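Local coordinates for protein pectinesterase inhibitor (Actinidia chinensis, PDB 1XG2) that inhibits pectin methylesterase by forming a protein-protein complex with it and may be involved in the regulation of fruit ripening, at residues S7-C10 with P11-N15; L37-F40 with S41-I44; R71-T74 with C75-Y79; K90-T94 with S95-N99; L134-E137 with D138-I142. One frame throughout, in Å; residues are numbered along the deposited sequence.

Interaction 1 of 5, residues S7-C10 with P11-N15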
# COMPACT_ATOMS: atom_id res chain seq x y z
N SER B 7 -30.80 8.09 1.08
CA SER B 7 -30.54 9.17 2.03
C SER B 7 -29.43 8.86 3.03
O SER B 7 -28.86 9.78 3.62
CB SER B 7 -31.82 9.57 2.78
OG SER B 7 -32.13 8.57 3.73
N GLU B 8 -29.11 7.58 3.21
CA GLU B 8 -27.97 7.19 4.03
C GLU B 8 -26.67 7.06 3.27
O GLU B 8 -25.59 7.09 3.88
CB GLU B 8 -28.25 5.85 4.71
CG GLU B 8 -29.44 5.87 5.63
CD GLU B 8 -29.57 4.56 6.38
OE1 GLU B 8 -30.67 4.00 6.41
OE2 GLU B 8 -28.55 4.09 6.92
N ILE B 9 -26.75 6.88 1.96
CA ILE B 9 -25.57 6.63 1.14
C ILE B 9 -25.01 7.91 0.58
O ILE B 9 -23.88 8.29 0.88
CB ILE B 9 -25.91 5.64 0.00
CG1 ILE B 9 -26.30 4.28 0.57
CG2 ILE B 9 -24.70 5.45 -0.91
CD1 ILE B 9 -27.00 3.38 -0.45
N CYS B 10 -25.80 8.60 -0.24
CA CYS B 10 -25.28 9.72 -1.01
C CYS B 10 -24.63 10.84 -0.17
O CYS B 10 -23.55 11.29 -0.51
CB CYS B 10 -26.33 10.24 -1.99
SG CYS B 10 -26.57 8.99 -3.27
N PRO B 11 -25.26 11.28 0.92
CA PRO B 11 -24.63 12.32 1.78
C PRO B 11 -23.26 11.96 2.38
O PRO B 11 -22.51 12.87 2.71
CB PRO B 11 -25.65 12.51 2.91
CG PRO B 11 -26.93 12.01 2.37
CD PRO B 11 -26.60 10.90 1.39
N LYS B 12 -22.95 10.67 2.51
CA LYS B 12 -21.66 10.22 3.03
C LYS B 12 -20.58 10.09 1.96
O LYS B 12 -19.42 9.83 2.29
CB LYS B 12 -21.82 8.86 3.73
CG LYS B 12 -22.51 8.92 5.09
CD LYS B 12 -22.77 7.50 5.62
CE LYS B 12 -23.70 7.51 6.83
NZ LYS B 12 -25.14 7.71 6.47
N THR B 13 -20.93 10.22 0.68
CA THR B 13 -19.93 10.14 -0.38
C THR B 13 -19.31 11.50 -0.63
O THR B 13 -19.86 12.53 -0.25
CB THR B 13 -20.54 9.62 -1.73
OG1 THR B 13 -21.47 10.59 -2.27
CG2 THR B 13 -21.35 8.35 -1.55
N ARG B 14 -18.20 11.50 -1.33
CA ARG B 14 -17.51 12.74 -1.64
C ARG B 14 -18.17 13.53 -2.77
O ARG B 14 -17.90 14.72 -2.93
CB ARG B 14 -16.03 12.47 -1.93
CG ARG B 14 -15.78 11.62 -3.12
CD ARG B 14 -14.46 10.86 -3.05
NE ARG B 14 -13.37 11.62 -3.66
CZ ARG B 14 -12.22 11.93 -3.07
NH1 ARG B 14 -11.98 11.62 -1.81
NH2 ARG B 14 -11.31 12.58 -3.75
N ASN B 15 -19.04 12.88 -3.55
CA ASN B 15 -19.82 13.58 -4.57
C ASN B 15 -21.28 13.11 -4.51
O ASN B 15 -21.70 12.23 -5.27
CB ASN B 15 -19.23 13.32 -5.97
CG ASN B 15 -19.83 14.20 -7.03
OD1 ASN B 15 -20.91 14.78 -6.84
ND2 ASN B 15 -19.14 14.32 -8.18

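Interaction 2 of 5, residues L37-F40 with S41-I44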
# COMPACT_ATOMS: atom_id res chain seq x y z
N LEU B 37 -28.09 -2.32 -4.05
CA LEU B 37 -27.51 -1.03 -4.40
C LEU B 37 -26.00 -1.19 -4.55
O LEU B 37 -25.42 -0.63 -5.47
CB LEU B 37 -27.85 0.03 -3.35
CG LEU B 37 -29.34 0.34 -3.24
CD1 LEU B 37 -29.61 1.23 -2.04
CD2 LEU B 37 -29.86 0.99 -4.51
N GLY B 38 -25.40 -2.01 -3.68
CA GLY B 38 -23.98 -2.35 -3.75
C GLY B 38 -23.55 -2.95 -5.07
O GLY B 38 -22.59 -2.49 -5.68
N GLN B 39 -24.26 -3.98 -5.52
CA GLN B 39 -23.91 -4.64 -6.78
C GLN B 39 -24.06 -3.68 -7.95
O GLN B 39 -23.25 -3.68 -8.87
CB GLN B 39 -24.76 -5.89 -7.02
CG GLN B 39 -24.54 -7.04 -6.03
CD GLN B 39 -23.18 -7.75 -6.16
OE1 GLN B 39 -22.33 -7.33 -6.96
NE2 GLN B 39 -22.96 -8.81 -5.40
N PHE B 40 -25.08 -2.84 -7.89
CA PHE B 40 -25.33 -1.88 -8.96
C PHE B 40 -24.18 -0.89 -9.02
O PHE B 40 -23.66 -0.56 -10.10
CB PHE B 40 -26.65 -1.15 -8.72
CG PHE B 40 -27.02 -0.20 -9.80
CD1 PHE B 40 -27.59 -0.65 -10.97
CD2 PHE B 40 -26.76 1.16 -9.65
CE1 PHE B 40 -27.92 0.23 -12.00
CE2 PHE B 40 -27.08 2.05 -10.68
CZ PHE B 40 -27.67 1.58 -11.85
N SER B 41 -23.77 -0.44 -7.84
CA SER B 41 -22.74 0.58 -7.72
C SER B 41 -21.38 0.01 -8.12
O SER B 41 -20.57 0.67 -8.77
CB SER B 41 -22.70 1.05 -6.27
OG SER B 41 -23.91 1.98 -6.10
N ILE B 42 -21.09 -1.26 -7.85
CA ILE B 42 -19.84 -1.86 -8.32
C ILE B 42 -19.86 -1.91 -9.85
O ILE B 42 -18.88 -1.58 -10.49
CB ILE B 42 -19.60 -3.28 -7.73
CG1 ILE B 42 -19.44 -3.23 -6.22
CG2 ILE B 42 -18.36 -3.93 -8.34
CD1 ILE B 42 -19.62 -4.59 -5.55
N ASP B 43 -20.99 -2.31 -10.43
CA ASP B 43 -21.12 -2.41 -11.88
C ASP B 43 -20.84 -1.07 -12.55
O ASP B 43 -20.12 -1.02 -13.54
CB ASP B 43 -22.53 -2.86 -12.28
CG ASP B 43 -22.78 -4.34 -12.00
OD1 ASP B 43 -21.86 -5.08 -11.56
OD2 ASP B 43 -23.91 -4.83 -12.19
N ILE B 44 -21.37 0.00 -11.97
CA ILE B 44 -21.16 1.35 -12.47
C ILE B 44 -19.69 1.75 -12.40
O ILE B 44 -19.15 2.30 -13.35
CB ILE B 44 -22.01 2.37 -11.66
CG1 ILE B 44 -23.51 2.17 -11.93
CG2 ILE B 44 -21.62 3.78 -11.99
CD1 ILE B 44 -23.97 2.66 -13.26

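Interaction 3 of 5, residues R71-T74 with C75-Y79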
# COMPACT_ATOMS: atom_id res chain seq x y z
N ARG B 71 3.96 7.80 -17.67
CA ARG B 71 2.84 8.19 -16.82
C ARG B 71 1.55 7.49 -17.26
O ARG B 71 0.82 6.91 -16.42
CB ARG B 71 2.68 9.71 -16.78
CG ARG B 71 3.83 10.37 -16.07
CD ARG B 71 3.82 11.88 -16.12
NE ARG B 71 4.83 12.41 -15.22
CZ ARG B 71 4.79 13.60 -14.64
NH1 ARG B 71 5.76 13.94 -13.81
NH2 ARG B 71 3.82 14.46 -14.91
N TYR B 72 1.29 7.48 -18.56
CA TYR B 72 0.13 6.77 -19.07
C TYR B 72 0.21 5.27 -18.81
O TYR B 72 -0.80 4.63 -18.55
CB TYR B 72 -0.04 6.98 -20.57
CG TYR B 72 -0.43 8.38 -21.00
CD1 TYR B 72 0.01 8.89 -22.23
CD2 TYR B 72 -1.26 9.19 -20.22
CE1 TYR B 72 -0.36 10.16 -22.66
CE2 TYR B 72 -1.62 10.46 -20.62
CZ TYR B 72 -1.17 10.94 -21.85
OH TYR B 72 -1.54 12.21 -22.26
N GLU B 73 1.41 4.70 -18.89
CA GLU B 73 1.55 3.27 -18.70
C GLU B 73 1.26 2.92 -17.24
O GLU B 73 0.64 1.91 -16.96
CB GLU B 73 2.91 2.74 -19.13
CG GLU B 73 3.03 1.22 -19.05
CD GLU B 73 2.00 0.47 -19.92
OE1 GLU B 73 1.69 0.94 -21.04
OE2 GLU B 73 1.50 -0.61 -19.50
N THR B 74 1.68 3.79 -16.34
CA THR B 74 1.40 3.61 -14.91
C THR B 74 -0.12 3.68 -14.69
O THR B 74 -0.71 2.85 -13.99
CB THR B 74 2.14 4.71 -14.12
OG1 THR B 74 3.54 4.42 -14.11
CG2 THR B 74 1.74 4.73 -12.65
N CYS B 75 -0.76 4.68 -15.30
CA CYS B 75 -2.22 4.82 -15.21
C CYS B 75 -2.91 3.57 -15.70
O CYS B 75 -3.82 3.05 -15.06
CB CYS B 75 -2.69 6.04 -16.00
SG CYS B 75 -2.17 7.57 -15.22
N SER B 76 -2.44 3.07 -16.84
CA SER B 76 -2.98 1.88 -17.45
C SER B 76 -2.88 0.65 -16.53
O SER B 76 -3.84 -0.10 -16.38
CB SER B 76 -2.26 1.63 -18.77
OG SER B 76 -2.73 0.46 -19.38
N GLU B 77 -1.73 0.45 -15.91
CA GLU B 77 -1.53 -0.68 -14.98
C GLU B 77 -2.45 -0.58 -13.76
O GLU B 77 -3.05 -1.56 -13.33
CB GLU B 77 -0.06 -0.76 -14.55
CG GLU B 77 0.85 -1.22 -15.68
CD GLU B 77 2.35 -1.12 -15.36
OE1 GLU B 77 3.16 -1.33 -16.30
OE2 GLU B 77 2.72 -0.82 -14.21
N ASN B 78 -2.59 0.64 -13.25
CA ASN B 78 -3.47 0.90 -12.12
C ASN B 78 -4.93 0.67 -12.43
O ASN B 78 -5.66 0.11 -11.62
CB ASN B 78 -3.26 2.32 -11.60
CG ASN B 78 -2.09 2.41 -10.65
OD1 ASN B 78 -2.22 2.18 -9.44
ND2 ASN B 78 -0.93 2.74 -11.18
N TYR B 79 -5.37 1.08 -13.62
CA TYR B 79 -6.75 0.85 -14.00
C TYR B 79 -7.01 -0.64 -14.22
O TYR B 79 -8.09 -1.12 -13.91
CB TYR B 79 -7.16 1.70 -15.22
CG TYR B 79 -7.70 3.04 -14.79
CD1 TYR B 79 -6.85 4.08 -14.44
CD2 TYR B 79 -9.07 3.24 -14.67
CE1 TYR B 79 -7.35 5.32 -14.02
CE2 TYR B 79 -9.59 4.47 -14.27
CZ TYR B 79 -8.73 5.50 -13.94
OH TYR B 79 -9.25 6.71 -13.54

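Interaction 4 of 5, residues K90-T94 with S95-N99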
# COMPACT_ATOMS: atom_id res chain seq x y z
N LYS B 90 -17.52 -7.82 -6.39
CA LYS B 90 -18.86 -8.40 -6.56
C LYS B 90 -19.02 -9.72 -5.79
O LYS B 90 -20.04 -9.96 -5.15
CB LYS B 90 -19.17 -8.64 -8.04
CG LYS B 90 -19.26 -7.37 -8.89
CD LYS B 90 -19.84 -7.64 -10.29
CE LYS B 90 -21.36 -8.01 -10.28
NZ LYS B 90 -22.31 -6.98 -9.71
N GLN B 91 -18.02 -10.58 -5.89
CA GLN B 91 -18.09 -11.90 -5.25
C GLN B 91 -18.06 -11.76 -3.73
O GLN B 91 -18.74 -12.49 -3.02
CB GLN B 91 -16.92 -12.78 -5.69
CG GLN B 91 -16.87 -13.14 -7.18
CD GLN B 91 -15.58 -13.90 -7.56
OE1 GLN B 91 -15.64 -15.08 -7.95
NE2 GLN B 91 -14.42 -13.24 -7.45
N PHE B 92 -17.25 -10.83 -3.23
CA PHE B 92 -17.17 -10.59 -1.80
C PHE B 92 -18.51 -10.08 -1.25
O PHE B 92 -18.96 -10.49 -0.17
CB PHE B 92 -16.05 -9.58 -1.48
CG PHE B 92 -14.65 -10.12 -1.63
CD1 PHE B 92 -13.71 -9.46 -2.42
CD2 PHE B 92 -14.26 -11.28 -0.96
CE1 PHE B 92 -12.42 -9.94 -2.55
CE2 PHE B 92 -12.95 -11.76 -1.08
CZ PHE B 92 -12.04 -11.10 -1.88
N LEU B 93 -19.17 -9.20 -1.99
CA LEU B 93 -20.46 -8.68 -1.56
C LEU B 93 -21.50 -9.83 -1.50
O LEU B 93 -22.23 -9.94 -0.52
CB LEU B 93 -20.93 -7.54 -2.49
CG LEU B 93 -22.29 -6.89 -2.23
CD1 LEU B 93 -22.47 -6.48 -0.79
CD2 LEU B 93 -22.47 -5.68 -3.16
N THR B 94 -21.51 -10.68 -2.52
CA THR B 94 -22.41 -11.84 -2.58
C THR B 94 -22.21 -12.77 -1.38
O THR B 94 -23.17 -13.26 -0.79
CB THR B 94 -22.15 -12.62 -3.87
OG1 THR B 94 -22.41 -11.78 -5.01
CG2 THR B 94 -23.14 -13.81 -4.00
N SER B 95 -20.94 -12.96 -1.02
CA SER B 95 -20.59 -13.88 0.06
C SER B 95 -20.78 -13.25 1.45
O SER B 95 -20.73 -13.92 2.48
CB SER B 95 -19.12 -14.28 -0.12
OG SER B 95 -19.04 -15.34 -1.08
N GLY B 96 -21.05 -11.96 1.51
CA GLY B 96 -21.22 -11.27 2.77
C GLY B 96 -19.91 -10.90 3.45
O GLY B 96 -19.88 -10.63 4.63
N ASP B 97 -18.81 -10.89 2.70
CA ASP B 97 -17.51 -10.51 3.24
C ASP B 97 -17.30 -9.01 2.99
O ASP B 97 -16.63 -8.60 2.05
CB ASP B 97 -16.43 -11.35 2.57
CG ASP B 97 -15.04 -11.10 3.10
OD1 ASP B 97 -14.88 -10.23 3.99
OD2 ASP B 97 -14.06 -11.73 2.67
N TYR B 98 -17.88 -8.20 3.87
CA TYR B 98 -17.90 -6.76 3.69
C TYR B 98 -16.54 -6.14 3.99
O TYR B 98 -16.24 -5.06 3.48
CB TYR B 98 -18.99 -6.11 4.56
CG TYR B 98 -20.33 -6.77 4.37
CD1 TYR B 98 -21.13 -7.09 5.47
CD2 TYR B 98 -20.78 -7.13 3.11
CE1 TYR B 98 -22.36 -7.73 5.30
CE2 TYR B 98 -22.00 -7.77 2.93
CZ TYR B 98 -22.78 -8.07 4.03
OH TYR B 98 -24.00 -8.70 3.84
N ASN B 99 -15.73 -6.82 4.80
CA ASN B 99 -14.37 -6.34 5.07
C ASN B 99 -13.55 -6.42 3.79
O ASN B 99 -12.91 -5.45 3.42
CB ASN B 99 -13.73 -7.10 6.22
CG ASN B 99 -14.33 -6.74 7.56
OD1 ASN B 99 -14.66 -5.59 7.81
ND2 ASN B 99 -14.47 -7.75 8.45
O HOH W 1 -19.17 -15.01 -4.17

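Interaction 5 of 5, residues L134-E137 with D138-I142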
# COMPACT_ATOMS: atom_id res chain seq x y z
N LEU B 134 -11.24 11.31 -11.16
CA LEU B 134 -12.11 11.82 -10.10
C LEU B 134 -13.44 11.10 -10.13
O LEU B 134 -14.06 10.87 -9.07
CB LEU B 134 -12.35 13.33 -10.22
CG LEU B 134 -11.17 14.25 -9.96
CD1 LEU B 134 -11.65 15.70 -10.01
CD2 LEU B 134 -10.49 13.95 -8.64
N LYS B 135 -13.88 10.72 -11.33
CA LYS B 135 -15.12 9.98 -11.47
C LYS B 135 -15.01 8.57 -10.88
O LYS B 135 -15.91 8.12 -10.19
CB LYS B 135 -15.55 9.91 -12.93
CG LYS B 135 -16.95 9.39 -13.11
CD LYS B 135 -17.25 9.12 -14.57
CE LYS B 135 -18.64 9.62 -15.00
NZ LYS B 135 -19.22 8.67 -16.01
N LEU B 136 -13.92 7.87 -11.15
CA LEU B 136 -13.77 6.54 -10.59
C LEU B 136 -13.72 6.64 -9.08
O LEU B 136 -14.28 5.80 -8.39
CB LEU B 136 -12.50 5.87 -11.08
CG LEU B 136 -12.32 4.44 -10.56
CD1 LEU B 136 -13.53 3.60 -10.92
CD2 LEU B 136 -11.03 3.82 -11.12
N GLU B 137 -13.04 7.66 -8.58
CA GLU B 137 -12.93 7.87 -7.14
C GLU B 137 -14.32 8.08 -6.53
O GLU B 137 -14.67 7.45 -5.53
CB GLU B 137 -12.02 9.06 -6.83
CG GLU B 137 -10.53 8.77 -7.02
CD GLU B 137 -9.66 9.99 -6.76
OE1 GLU B 137 -10.21 11.10 -6.60
OE2 GLU B 137 -8.43 9.84 -6.72
N ASP B 138 -15.12 8.94 -7.16
CA ASP B 138 -16.47 9.24 -6.68
C ASP B 138 -17.36 7.99 -6.70
O ASP B 138 -18.14 7.74 -5.78
CB ASP B 138 -17.09 10.38 -7.50
CG ASP B 138 -16.36 11.71 -7.32
OD1 ASP B 138 -16.56 12.65 -8.14
OD2 ASP B 138 -15.57 11.91 -6.39
N LEU B 139 -17.24 7.21 -7.77
CA LEU B 139 -18.05 6.02 -7.93
C LEU B 139 -17.66 4.93 -6.95
O LEU B 139 -18.52 4.25 -6.40
CB LEU B 139 -17.94 5.48 -9.36
CG LEU B 139 -18.58 6.41 -10.39
CD1 LEU B 139 -18.39 5.87 -11.81
CD2 LEU B 139 -20.04 6.64 -10.06
N CYS B 140 -16.35 4.77 -6.74
CA CYS B 140 -15.84 3.77 -5.80
C CYS B 140 -16.23 4.15 -4.38
O CYS B 140 -16.45 3.28 -3.52
CB CYS B 140 -14.33 3.64 -5.92
SG CYS B 140 -13.77 2.69 -7.36
N ASP B 141 -16.34 5.44 -4.12
CA ASP B 141 -16.77 5.91 -2.81
C ASP B 141 -18.21 5.50 -2.49
O ASP B 141 -18.53 5.23 -1.34
CB ASP B 141 -16.60 7.41 -2.71
CG ASP B 141 -16.51 7.88 -1.28
OD1 ASP B 141 -15.87 7.20 -0.45
OD2 ASP B 141 -17.01 8.94 -0.91
N ILE B 142 -19.08 5.41 -3.50
CA ILE B 142 -20.42 4.90 -3.29
C ILE B 142 -20.32 3.46 -2.76
O ILE B 142 -20.99 3.08 -1.82
CB ILE B 142 -21.30 4.95 -4.57
CG1 ILE B 142 -21.42 6.37 -5.12
CG2 ILE B 142 -22.71 4.48 -4.26
CD1 ILE B 142 -21.94 6.43 -6.54
O HOH W 2 -12.83 12.39 -6.28

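Interaction 1 of 5, residues S7-C10 with P11-N15
Between helix 4-9 and helix 16-24 the backbone closes into a short 3-10 turn, with Lys12 N bonded to Ile9 O at 3.0 Å and, one residue on, Thr13 N bonded to Cys10 O. This turn belongs to the N-terminal helical pair that packs beside the four-helix bundle of the inhibitor, and the disulfide from Cys10 to Cys19 fastens the two short helices together. It shows how a side-chain hydroxyl can add to the backbone bonds of a turn. Pro11 has no N-H to offer Ser7 O, which instead faces its ring carbon CG at 3.2 Å. Thr13 supplies a second donor to Cys10 O: the hydroxyl OG1 lies in the plane of that carbonyl, on a lone pair, at 2.8 Å, whereas the amide N of Thr13 stands well above the same plane. The chi1 of 67° tucks OG1 between its own backbone N and carbonyl carbon, and it also brings CG2 to within 3.5 Å of Ile9 O. Ile9 itself turns inward, to Leu37, Ile146 and Leu149. On the solvent side Lys12 runs back along the turn, extended as far as CE and then bent at chi4 (77°), which returns its ammonium to the backbone. The carboxylate of Glu8 is near without making a charged contact, and may add some electrostatic attraction for the lysine. The Lys12 ammonium finishes on the main chain instead, NZ meeting Glu8 O at 2.7 Å, in the carbonyl plane and on a lone pair.

Interaction 2 of 5, residues L37-F40 with S41-I44
Phe40 and Ile44, one helical turn apart, meet on the looser flank of this segment of helix 34-60, while Leu37, Gly38, Ser41 and Ile42 make up its buried side. Four successive i to i+4 bonds run through both, from Ser41 N to Leu37 O up to Ile44 N to Phe40 O. On the tight side Ser41 CB lies 3.3 Å from Leu37 O; OG may add a second bond to that oxygen, though it is seen in one of two conformers and is doubtful. Ile42 lays CG1 beside Gly38 O at 3.3 Å. The partly exposed flank is more open in its contacts. Phe40 projects its ring with CG anti to the backbone N (chi1 -177°), and Ile44 CG1 makes an off-centre CH-pi contact 4.2 Å from the ring centroid. Ile44 CD1 follows toward CE2 and CZ. An alanine here would remove the ring and would probably leave Ile44 CG1 and CD1 without their aromatic neighbour, opening a gap beside the loop residues Ser25 and Asp26. A second partly exposed strip is polar. Gln39, bent at chi2 (-70°), brings OE1 alongside Ile42 CD1, and both this amide oxygen and Asp43 OD1 are held by Lys90 of helix 66-95. Helix 34-60 thus packs on helix 127-149 through Ser41, Ile42 and Ile44, and on helix 66-95 through Ile42 and the Asp43-Lys90 salt bridge, as one helix of the four-helix bundle.

Interaction 3 of 5, residues R71-T74 with C75-Y79
Asn78 grips the backbone of Thr74 twice, one turn back along helix 66-95. Its main-chain N bonds to Thr74 O in the ordinary i to i+4 manner, as Cys75, Ser76 and Glu77 do to Arg71, Tyr72 and Glu73. Its side-chain amide supplies the second bond, ND2 reaching Thr74 O at 2.8 Å with the N-H pointing nearly straight (168°). The oxygen lies almost in the plane of the amide, but the donor comes in well above the carbonyl plane. The amide nitrogen also packs beside the methyl, ND2 to Thr74 CG2 being 3.6 Å, the two side chains pointing the same way. A leucine in its place would take away the amide and would probably leave Thr74 O with its helical bond but without the side-chain donor. Among charged groups, Glu73 OE2 stands 3.7 Å from Glu77 OE1, two carboxylates whose planes are 66° apart. The repulsion is probably eased by Arg81 of pectinesterase 1, which packs on Glu73 and makes a long, weak ion pair with Glu77. Covalent chemistry enters at Cys75, whose SG lies 3.3 Å from Arg71 O and is joined to Cys115, stapling this helix to helix 98-118. Thr74 OG1 bonds to Gly70 O within its own helix and to Thr78 OG1 of pectinesterase 1, whose Phe80 packs on Glu77 and Asn78. One flank thus sits against the bundle by its disulfide and the other against the enzyme, as befits a helix of a four-helix-bundle inhibitor that lends one face to the complex.

Interaction 4 of 5, residues K90-T94 with S95-N99
Asp97 N bonds to Phe92 O at 2.9 Å and Gly96 N to Leu93 O at 3.1 Å, the nested pair of bonds of a Schellman motif that closes helix 66-95. Gly96 has a positive phi (80°) at which a side chain would collide with the preceding carbonyl, which explains why glycine ends the turn. The i to i+4 bond from Ser95 N to Gln91 O is 3.0 Å long, and a water also donates to that oxygen. One residue earlier Thr94 OG1 bonds to Lys90 O at 3.0 Å, from the face of the carbonyl opposite to Thr94 N. Asp97 then begins the next helix as its N-cap, its carboxylate capping a backbone N just beyond Asn99 while OD2 bonds to Ser100 OG. With CG anti to the backbone N (chi1 -177°), the same carboxylate runs beside Phe92, OD2 lying 3.7 Å from its CD2, their planes nearly perpendicular. Further out Leu93 CD1 touches Tyr98 CE2 at 4.0 Å. One face of the Tyr98 ring carries Gly96 O, 3.6 Å above the plane and over its centre. Leu93 O has a further donor in Lys35 NZ of helix 34-60. Polar groups at this exposed turn between two antiparallel bundle helices are therefore spent on ending one helix and starting the next: Gly96 permits the reversal, and the negative charge of Asp97 would probably favour the N-terminal end it caps.

Interaction 5 of 5, residues L134-E137 with D138-I142
Leu136 and Cys140 touch on the inward face of helix 127-149, the leucine methyl CD1 resting on the sulfur, SG, at 3.7 Å. Leu136 holds CG anti to the backbone N (chi1 -178°), which leans the branch forward along the helix, and Cys140 takes the other common choice (chi1 -77°), which folds SG back over its own backbone N. That places the sulfur 3.3 Å from Leu136 O, the carbonyl that also receives Cys140 N. A second such pair lies further round the helix, where the side chains of Lys135 and Leu139 run side by side, CG of the lysine 4.0 Å from CD1 of the leucine. Ala108 and Ala112 of helix 98-118 cover the first pair, and Ser48 of helix 34-60 meets the second. This puts the segment in the middle of the four-helix bundle, near the centre of the chain. The polar side is governed by Asp138. Its carboxylate is laid back over the preceding turn, CG 3.0 Å from Leu134 O, with OD1 and OD2 each 3.2 Å from that oxygen, acceptors with no proton to share. Asn15 ND2 donates to OD1. A water lies 2.8 Å from Asp138 OD2 and 2.9 Å from OE1 of Glu137, whose chain is extended, placed to donate to both; with more acceptors about it than protons, it may not serve all of them at once. Arg14 makes long, weak ion pairs with both acids. Asp141 differs in swinging its CG away from the turn before it (chi1 -158°), and its OD2 accepts the backbone N of Arg14.

In the fold
All five contacts are local turns of an almost wholly helical chain, yet their chemistry follows their place. Interaction 5 lies about 4 Å from the chain centre and touches three others: Asp138 and Asp141 anchor the turn of interaction 1 through Asn15 and Arg14, Ile44 and Ser41 of interaction 2 pack on Leu139 and Ile142, and Tyr79 of interaction 3 meets Leu136. Interactions 3 and 4 share helix 66-95, with centres about 27 Å apart: the first is buried and partly faces the enzyme, the second is a surface turn. Interaction 2 joins interaction 4 through Lys90. Apolar pairs mark 2 and 5, capping marks 1 and 4, and disulfides fix 1 and 3.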